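Local coordinates for Thiol:disulfide interchange protein DsbA (Pseudomonas aeruginosa, PDB 4ZL9) that probably introduces disulfide bonds into other proteins of the periplasm by handing over its own redox-active disulfide, as a thioredoxin-family oxidant of the DsbA subfamily, at residues A[74-79]-A[133-138]. The protein carries 1 engineered substitution. Sequence-based numbering, arbitrary orientation.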
loop_
_atom_site.group_PDB
_atom_site.type_symbol
_atom_site.label_atom_id
_atom_site.label_comp_id
_atom_site.label_asym_id
_atom_site.label_seq_id
_atom_site.Cartn_x
_atom_site.Cartn_y
_atom_site.Cartn_z
ATOM N N HIS A 74 1.024 12.741 -1.059
ATOM C CA HIS A 74 -0.095 11.866 -0.752
ATOM C C HIS A 74 0.347 10.676 0.068
ATOM O O HIS A 74 -0.428 10.174 0.883
ATOM C CB HIS A 74 -0.766 11.417 -2.040
ATOM C CG HIS A 74 -1.684 12.442 -2.619
ATOM N ND1 HIS A 74 -2.208 12.342 -3.889
ATOM C CD2 HIS A 74 -2.127 13.617 -2.119
ATOM C CE1 HIS A 74 -2.980 13.388 -4.127
ATOM N NE2 HIS A 74 -2.952 14.177 -3.066
ATOM N N GLY A 75 1.591 10.230 -0.128
ATOM C CA GLY A 75 2.137 9.154 0.685
ATOM C C GLY A 75 2.358 9.581 2.134
ATOM O O GLY A 75 2.163 8.792 3.062
ATOM N N GLN A 76 2.775 10.826 2.321
ATOM C CA GLN A 76 2.976 11.391 3.647
ATOM C C GLN A 76 1.617 11.510 4.370
ATOM O O GLN A 76 1.527 11.241 5.582
ATOM C CB GLN A 76 3.742 12.711 3.577
ATOM C CG GLN A 76 4.227 13.200 4.913
ATOM C CD GLN A 76 5.257 14.296 4.775
ATOM O OE1 GLN A 76 5.960 14.381 3.751
ATOM N NE2 GLN A 76 5.349 15.149 5.783
ATOM N N MET A 77 0.573 11.865 3.629
ATOM C CA MET A 77 -0.792 11.858 4.180
ATOM C C MET A 77 -1.186 10.430 4.625
ATOM O O MET A 77 -1.651 10.222 5.758
ATOM C CB MET A 77 -1.811 12.392 3.170
ATOM C CG MET A 77 -3.265 12.155 3.566
ATOM S SD MET A 77 -4.466 12.976 2.516
ATOM C CE MET A 77 -4.180 12.065 1.020
ATOM N N PHE A 78 -0.992 9.445 3.753
ATOM C CA PHE A 78 -1.235 8.061 4.126
ATOM C C PHE A 78 -0.519 7.713 5.431
ATOM O O PHE A 78 -1.135 7.245 6.401
ATOM C CB PHE A 78 -0.757 7.105 3.036
ATOM C CG PHE A 78 -0.857 5.658 3.422
ATOM C CD1 PHE A 78 -2.059 4.986 3.334
ATOM C CD2 PHE A 78 0.244 4.983 3.910
ATOM C CE1 PHE A 78 -2.156 3.650 3.702
ATOM C CE2 PHE A 78 0.144 3.640 4.283
ATOM C CZ PHE A 78 -1.067 2.986 4.160
ATOM N N LEU A 79 0.788 7.938 5.472
ATOM C CA LEU A 79 1.542 7.546 6.651
ATOM C C LEU A 79 1.109 8.284 7.920
ATOM O O LEU A 79 1.171 7.708 9.026
ATOM C CB LEU A 79 3.039 7.707 6.418
ATOM C CG LEU A 79 3.622 6.697 5.405
ATOM C CD1 LEU A 79 5.055 7.039 5.077
ATOM C CD2 LEU A 79 3.543 5.266 5.890
ATOM N N ALA A 133 8.893 11.605 13.388
ATOM C CA ALA A 133 8.582 10.201 13.267
ATOM C C ALA A 133 8.101 9.923 11.844
ATOM O O ALA A 133 8.462 8.906 11.255
ATOM C CB ALA A 133 7.557 9.780 14.312
ATOM N N ILE A 134 7.336 10.850 11.266
ATOM C CA ILE A 134 6.844 10.679 9.891
ATOM C C ILE A 134 7.995 10.765 8.873
ATOM O O ILE A 134 8.006 10.031 7.877
ATOM C CB ILE A 134 5.679 11.657 9.624
ATOM C CG1 ILE A 134 4.421 11.183 10.342
ATOM C CG2 ILE A 134 5.395 11.792 8.165
ATOM C CD1 ILE A 134 3.860 9.839 9.821
ATOM N N LYS A 135 8.997 11.609 9.140
ATOM C CA LYS A 135 10.165 11.676 8.278
ATOM C C LYS A 135 10.824 10.305 8.170
ATOM O O LYS A 135 11.241 9.890 7.094
ATOM C CB LYS A 135 11.176 12.706 8.793
ATOM C CG LYS A 135 10.754 14.154 8.596
ATOM C CD LYS A 135 10.985 14.601 7.149
ATOM C CE LYS A 135 10.571 16.058 6.900
ATOM N NZ LYS A 135 9.084 16.246 6.858
ATOM N N GLY A 136 10.901 9.587 9.287
ATOM C CA GLY A 136 11.539 8.284 9.288
ATOM C C GLY A 136 10.709 7.244 8.558
ATOM O O GLY A 136 11.254 6.402 7.842
ATOM N N GLN A 137 9.391 7.316 8.713
ATOM C CA GLN A 137 8.508 6.372 8.040
ATOM C C GLN A 137 8.545 6.602 6.541
ATOM O O GLN A 137 8.440 5.651 5.761
ATOM C CB GLN A 137 7.068 6.480 8.536
ATOM C CG GLN A 137 6.886 6.105 10.000
ATOM C CD GLN A 137 7.090 4.631 10.263
ATOM O OE1 GLN A 137 6.828 3.773 9.417
ATOM N NE2 GLN A 137 7.530 4.329 11.453
ATOM N N MET A 138 8.681 7.866 6.154
ATOM C CA MET A 138 8.802 8.229 4.745
ATOM C C MET A 138 10.058 7.593 4.160
ATOM O O MET A 138 9.996 6.954 3.117
ATOM C CB MET A 138 8.801 9.767 4.575
ATOM C CG MET A 138 7.423 10.394 4.765
ATOM S SD MET A 138 6.284 10.124 3.383
ATOM C CE MET A 138 7.040 11.214 2.142
HETATM O O HOH W 1 8.553 15.184 4.205
HETATM O O HOH W 2 6.914 17.758 5.860
#
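Within the helical domain that DsbA proteins carry inserted in their thioredoxin fold, Q76 and L79 of helix 70-83 meet I134 and M138 of helix 132-148, the long helix that leads back to the sheet. The segment axes approach to 10.0 Å at 117°, a steep crossing. M138 reaches across: bends at chi2 and chi3 fold its thioether over helix 70-83, placing SD 3.6 Å from Q76 CA and near the G75 backbone. The sulfur also meets L79, whose CD1 lies 3.7 Å from M138 SD and packs beside Q137 CB. I134 divides its branches, CG2 resting 3.7 Å from Q76 CG while CD1 reaches the helix backbone, 3.5 Å from L79 O. Q76 runs out extended from a chi1 of -168°, which sets CG opposite the backbone N and carries the amide past I134 toward K135. That amide has a direct partner in the Y129 carbonyl, hydrogen-bonded to NE2; the link to K135 runs through water. One water donates to Q76 OE1 at 2.8 Å and accepts from K135 NZ at 2.9 Å; a second accepts from Q76 NE2 and, weakly, from K135 NZ.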